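Local coordinates for protein phosphoserine phosphatase RsbX (Bacillus subtilis, PDB 3W45) that dephosphorylates the phosphoserine of RsbS as a PPM-type (PP2C-like) phosphatase and thereby holds down sigma-B activity in growing and recovering cells, at residues I39-D44 against A90-I95; H154-N159 against R187-T192. All blocks are in the same frame, centred on the assembly; numbering follows the deposited sequence.

Interaction 1: I39-D44 against A90-I95; sequences ICAVAD and ASILKI. With CO (cobalt (II) ion), chain C.
I39-D44 and A90-I95 run antiparallel (178°) as the second and third strands of a five-stranded sheet, 4.8 Å apart at their axes. C40 pairs with L93 and V42 with S91, each pair trading two backbone bonds; C40 N reaches L93 O at 2.9 Å. The non-hydrogen-bonded pairs I39–K94, A41–I92 and A43–A90 put their side chains on the face covered by helices 49-65 and 71-81. There aliphatic carbons touch: A43 CB meets A90 CB at 3.9 Å, and A41 CB lies beside the methylene I92 CG1 at 4.0 Å. I92 CG2, anti to its backbone N, approaches I39 CD1 at 4.0 Å. K94 bends at its third torsion, and NZ bonds to E69 O. On the face toward the other sheet of the PP2C sandwich, C40 SG packs against L93 CD2 at 4.0 Å, while V42 touches V110. S91 OG is satisfied by S106 and Y104. At the strand end, D44 OD2 binds cobalt at 2.1 Å, and OD1 lies 3.0 Å from water 1, placed to accept a hydrogen bond. With small alanines under the helices and backbone polar groups paired, the contact is a largely apolar platform whose end supplies one carboxylate ligand to the metal.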
loop_
_atom_site.group_PDB
_atom_site.type_symbol
_atom_site.label_atom_id
_atom_site.label_comp_id
_atom_site.label_asym_id
_atom_site.label_seq_id
_atom_site.Cartn_x
_atom_site.Cartn_y
_atom_site.Cartn_z
ATOM N N ILE A 39 9.823 1.364 -4.258
ATOM C CA ILE A 39 8.520 1.778 -4.798
ATOM C C ILE A 39 7.509 0.714 -4.361
ATOM O O ILE A 39 7.792 -0.497 -4.401
ATOM C CB ILE A 39 8.519 1.950 -6.356
ATOM C CG1 ILE A 39 7.123 2.314 -6.844
ATOM C CG2 ILE A 39 8.874 0.640 -7.059
ATOM C CD1 ILE A 39 6.730 3.636 -6.624
ATOM N N CYS A 40 6.350 1.149 -3.899
ATOM C CA CYS A 40 5.315 0.175 -3.711
ATOM C C CYS A 40 3.932 0.779 -3.866
ATOM O O CYS A 40 3.755 2.005 -3.792
ATOM C CB CYS A 40 5.504 -0.577 -2.415
ATOM S SG CYS A 40 5.115 0.339 -0.960
ATOM N N ALA A 41 2.969 -0.100 -4.093
ATOM C CA ALA A 41 1.605 0.352 -4.362
ATOM C C ALA A 41 0.655 -0.740 -3.982
ATOM O O ALA A 41 0.968 -1.917 -4.095
ATOM C CB ALA A 41 1.436 0.708 -5.849
ATOM N N VAL A 42 -0.513 -0.347 -3.516
ATOM C CA VAL A 42 -1.571 -1.314 -3.228
ATOM C C VAL A 42 -2.853 -0.719 -3.817
ATOM O O VAL A 42 -3.096 0.485 -3.680
ATOM C CB VAL A 42 -1.717 -1.497 -1.699
ATOM C CG1 VAL A 42 -2.901 -2.377 -1.379
ATOM C CG2 VAL A 42 -0.423 -2.099 -1.045
ATOM N N ALA A 43 -3.633 -1.551 -4.513
ATOM C CA ALA A 43 -4.904 -1.110 -5.086
ATOM C C ALA A 43 -6.017 -2.123 -4.849
ATOM O O ALA A 43 -5.766 -3.320 -4.690
ATOM C CB ALA A 43 -4.731 -0.856 -6.599
ATOM N N ASP A 44 -7.253 -1.632 -4.851
ATOM C CA ASP A 44 -8.421 -2.460 -4.659
ATOM C C ASP A 44 -9.380 -2.088 -5.762
ATOM O O ASP A 44 -9.901 -0.963 -5.768
ATOM C CB ASP A 44 -8.995 -2.139 -3.239
ATOM C CG ASP A 44 -10.214 -2.975 -2.886
ATOM O OD1 ASP A 44 -10.666 -3.713 -3.776
ATOM O OD2 ASP A 44 -10.666 -2.907 -1.709
ATOM N N ALA A 90 -6.449 3.354 -4.562
ATOM C CA ALA A 90 -5.018 3.029 -4.649
ATOM C C ALA A 90 -4.165 3.968 -3.832
ATOM O O ALA A 90 -4.497 5.164 -3.661
ATOM C CB ALA A 90 -4.536 3.057 -6.144
ATOM N N SER A 91 -3.041 3.447 -3.377
ATOM C CA SER A 91 -2.013 4.241 -2.686
ATOM C C SER A 91 -0.646 3.896 -3.247
ATOM O O SER A 91 -0.334 2.707 -3.487
ATOM C CB SER A 91 -2.037 3.891 -1.202
ATOM O OG SER A 91 -3.300 4.262 -0.691
ATOM N N ILE A 92 0.155 4.931 -3.485
ATOM C CA ILE A 92 1.525 4.752 -4.009
ATOM C C ILE A 92 2.552 5.402 -3.086
ATOM O O ILE A 92 2.372 6.553 -2.705
ATOM C CB ILE A 92 1.629 5.337 -5.448
ATOM C CG1 ILE A 92 0.613 4.604 -6.349
ATOM C CG2 ILE A 92 3.058 5.120 -6.032
ATOM C CD1 ILE A 92 0.417 5.239 -7.721
ATOM N N LEU A 93 3.610 4.675 -2.757
ATOM C CA LEU A 93 4.630 5.175 -1.848
ATOM C C LEU A 93 5.993 5.008 -2.494
ATOM O O LEU A 93 6.312 3.954 -3.042
ATOM C CB LEU A 93 4.562 4.384 -0.510
ATOM C CG LEU A 93 5.755 4.515 0.472
ATOM C CD1 LEU A 93 5.737 5.892 1.159
ATOM C CD2 LEU A 93 5.708 3.389 1.562
ATOM N N LYS A 94 6.806 6.055 -2.421
ATOM C CA LYS A 94 8.202 5.940 -2.812
ATOM C C LYS A 94 9.092 6.342 -1.645
ATOM O O LYS A 94 8.772 7.269 -0.882
ATOM C CB LYS A 94 8.501 6.830 -4.028
ATOM C CG LYS A 94 7.816 6.341 -5.306
ATOM C CD LYS A 94 8.233 7.154 -6.577
ATOM C CE LYS A 94 9.688 6.823 -6.977
ATOM N NZ LYS A 94 10.168 7.709 -8.080
ATOM N N ILE A 95 10.209 5.645 -1.508
ATOM C CA ILE A 95 11.166 5.956 -0.437
ATOM C C ILE A 95 12.575 6.078 -1.044
ATOM O O ILE A 95 13.017 5.203 -1.780
ATOM C CB ILE A 95 11.168 4.871 0.678
ATOM C CG1 ILE A 95 9.745 4.671 1.238
ATOM C CG2 ILE A 95 12.133 5.247 1.840
ATOM C CD1 ILE A 95 9.588 3.517 2.283
HETATM CO CO CO C . -11.702 -4.293 -0.516
HETATM O O HOH W 1 -12.413 -5.535 -2.190
HETATM O O HOH W 2 -9.977 -5.336 -0.377
HETATM O O HOH W 3 -13.604 -3.305 -0.839
#

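Interaction 2: H154-N159 against R187-T192; sequences HTDGLN and RKDDLT. With CO (cobalt (II) ion), chain C.
D156 and D189 come together on one cobalt ion, in the metal site at the edge of the PP2C beta-sandwich, where a type I turn from T155 to L158 faces the loop leading into strand 191-198. D156 OD1 binds the metal at 2.0 Å and D189 OD2 at 2.2 Å; the two side chains cross at about a right angle, their carboxylate planes 63° apart. The cation between them would offset their like charges, and D44 and waters 1, 2 and 3 complete its coordination. The remaining oxygens also have partners: D156 OD2 accepts from water 3 and N109, while D189 OD1 lies 2.7 Å from water 1, which it shares with D44 OD1, and takes a weak bond from D190 N. Water 2 donates to D190 O, tying it to the metal shell. On the strand side of the site, T155 N donates to T192 O at 3.0 Å. T192 N returns a bond to T155 OG1, and D27 is a further partner of both threonine hydroxyls. The turn is gripped at T155 O, which takes L158 N from one face of its plane and H154 ND1 from the other. G157 CA lies 3.2 Å from D190 O in a CA-H...O contact. L158 CB packs on L191 CG at 3.9 Å, and L191 CD1 lies against the G157 carbonyl. Water 4 bridges the two segments by donating to G157 O and accepting from D189 N. The carboxylate of D190 turns away to a salt bridge with K22. The H154 ND1 bond to T155 O is almost straight (179°) and in the imidazole plane, although the donor stands 49° out of the carbonyl plane.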
loop_
_atom_site.group_PDB
_atom_site.type_symbol
_atom_site.label_atom_id
_atom_site.label_comp_id
_atom_site.label_asym_id
_atom_site.label_seq_id
_atom_site.Cartn_x
_atom_site.Cartn_y
_atom_site.Cartn_z
ATOM N N HIS A 154 -2.484 -0.851 3.640
ATOM C CA HIS A 154 -3.476 -1.922 3.585
ATOM C C HIS A 154 -4.807 -1.600 2.892
ATOM O O HIS A 154 -5.314 -0.462 2.936
ATOM C CB HIS A 154 -3.721 -2.467 4.999
ATOM C CG HIS A 154 -4.525 -1.570 5.879
ATOM N ND1 HIS A 154 -5.899 -1.498 5.807
ATOM C CD2 HIS A 154 -4.157 -0.750 6.893
ATOM C CE1 HIS A 154 -6.341 -0.644 6.714
ATOM N NE2 HIS A 154 -5.305 -0.180 7.393
ATOM N N THR A 155 -5.386 -2.621 2.282
ATOM C CA THR A 155 -6.757 -2.464 1.731
ATOM C C THR A 155 -7.833 -2.554 2.809
ATOM O O THR A 155 -7.566 -2.938 3.947
ATOM C CB THR A 155 -7.069 -3.472 0.640
ATOM O OG1 THR A 155 -6.912 -4.817 1.135
ATOM C CG2 THR A 155 -6.150 -3.268 -0.574
ATOM N N ASP A 156 -9.056 -2.214 2.435
ATOM C CA ASP A 156 -10.174 -2.200 3.404
ATOM C C ASP A 156 -10.565 -3.577 3.929
ATOM O O ASP A 156 -11.327 -3.649 4.884
ATOM C CB ASP A 156 -11.397 -1.453 2.829
ATOM C CG ASP A 156 -11.980 -2.140 1.590
ATOM O OD1 ASP A 156 -11.421 -3.182 1.142
ATOM O OD2 ASP A 156 -12.948 -1.609 1.023
ATOM N N GLY A 157 -10.040 -4.654 3.351
ATOM C CA GLY A 157 -10.286 -5.987 3.900
ATOM C C GLY A 157 -9.629 -6.188 5.265
ATOM O O GLY A 157 -10.007 -7.109 6.005
ATOM N N LEU A 158 -8.644 -5.342 5.602
ATOM C CA LEU A 158 -8.006 -5.340 6.930
ATOM C C LEU A 158 -8.647 -4.260 7.761
ATOM O O LEU A 158 -8.482 -3.077 7.476
ATOM C CB LEU A 158 -6.472 -5.090 6.848
ATOM C CG LEU A 158 -5.732 -5.150 8.195
ATOM C CD1 LEU A 158 -5.721 -6.536 8.807
ATOM C CD2 LEU A 158 -4.300 -4.655 8.066
ATOM N N ASN A 159 -9.349 -4.684 8.816
ATOM C CA ASN A 159 -9.999 -3.759 9.721
ATOM C C ASN A 159 -9.468 -3.973 11.138
ATOM O O ASN A 159 -9.756 -5.000 11.762
ATOM C CB ASN A 159 -11.503 -3.967 9.677
ATOM C CG ASN A 159 -12.243 -2.975 10.563
ATOM O OD1 ASN A 159 -11.730 -1.875 10.865
ATOM N ND2 ASN A 159 -13.456 -3.353 10.983
ATOM N N ARG A 187 -11.937 -13.328 6.551
ATOM C CA ARG A 187 -11.923 -13.230 5.071
ATOM C C ARG A 187 -13.253 -12.727 4.468
ATOM O O ARG A 187 -13.701 -13.250 3.441
ATOM C CB ARG A 187 -11.484 -14.567 4.417
ATOM C CG ARG A 187 -10.207 -15.212 5.021
ATOM C CD ARG A 187 -9.949 -16.613 4.474
ATOM N NE ARG A 187 -9.973 -16.618 3.014
ATOM C CZ ARG A 187 -9.398 -17.531 2.234
ATOM N NH1 ARG A 187 -8.730 -18.541 2.775
ATOM N NH2 ARG A 187 -9.473 -17.418 0.912
ATOM N N LYS A 188 -13.877 -11.715 5.097
ATOM C CA LYS A 188 -15.080 -11.062 4.545
ATOM C C LYS A 188 -14.817 -10.327 3.219
ATOM O O LYS A 188 -15.731 -10.084 2.429
ATOM C CB LYS A 188 -15.625 -10.018 5.525
ATOM C CG LYS A 188 -17.141 -9.878 5.527
ATOM C CD LYS A 188 -17.807 -11.109 6.211
ATOM C CE LYS A 188 -17.349 -11.267 7.675
ATOM N NZ LYS A 188 -17.423 -12.692 8.152
ATOM N N ASP A 189 -13.566 -9.900 3.014
ATOM C CA ASP A 189 -13.178 -9.245 1.768
ATOM C C ASP A 189 -11.774 -9.707 1.436
ATOM O O ASP A 189 -11.101 -10.295 2.284
ATOM C CB ASP A 189 -13.193 -7.711 1.987
ATOM C CG ASP A 189 -12.962 -6.918 0.695
ATOM O OD1 ASP A 189 -13.052 -7.494 -0.425
ATOM O OD2 ASP A 189 -12.701 -5.702 0.802
ATOM N N ASP A 190 -11.330 -9.467 0.200
ATOM C CA ASP A 190 -9.877 -9.574 -0.090
ATOM C C ASP A 190 -9.104 -8.706 0.893
ATOM O O ASP A 190 -9.565 -7.619 1.250
ATOM C CB ASP A 190 -9.557 -9.115 -1.510
ATOM C CG ASP A 190 -10.320 -9.917 -2.565
ATOM O OD1 ASP A 190 -10.535 -11.130 -2.352
ATOM O OD2 ASP A 190 -10.739 -9.328 -3.584
ATOM N N LEU A 191 -7.946 -9.207 1.341
ATOM C CA LEU A 191 -7.143 -8.533 2.367
ATOM C C LEU A 191 -5.703 -8.512 1.862
ATOM O O LEU A 191 -5.111 -9.560 1.578
ATOM C CB LEU A 191 -7.213 -9.303 3.706
ATOM C CG LEU A 191 -6.793 -8.548 4.981
ATOM C CD1 LEU A 191 -7.423 -9.189 6.226
ATOM C CD2 LEU A 191 -5.305 -8.506 5.131
ATOM N N THR A 192 -5.176 -7.302 1.676
ATOM C CA THR A 192 -3.788 -7.125 1.256
ATOM C C THR A 192 -3.113 -6.103 2.184
ATOM O O THR A 192 -3.687 -5.048 2.482
ATOM C CB THR A 192 -3.716 -6.540 -0.159
ATOM O OG1 THR A 192 -4.425 -7.401 -1.078
ATOM C CG2 THR A 192 -2.249 -6.385 -0.605
HETATM CO CO CO C . -11.702 -4.293 -0.516
HETATM O O HOH W 3 -13.604 -3.305 -0.839
HETATM O O HOH W 4 -11.452 -9.272 5.438
HETATM O O HOH W 1 -12.413 -5.535 -2.190
HETATM O O HOH W 2 -9.977 -5.336 -0.377
#

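Interactions 1 and 2 come in series along the chain, with centres 16 Å apart, and belong to different sheets of the PP2C sandwich. Interaction 1 pairs strands 37-45 and 88-96 of the five-stranded sheet; interaction 2 lies where strands 150-154 and 191-198 of the six-stranded sheet meet their connecting loops. They join at the cobalt, where D44 from the first sheet meets D156 and D189 from loops at strand ends of the second, and waters 1, 2 and 3 are shared. Next to the site, V42 CG1 packs on T155 CG2 at 3.5 Å. The metal site thus spans the two sheets, consistent with metal-dependent phosphatase chemistry in this family.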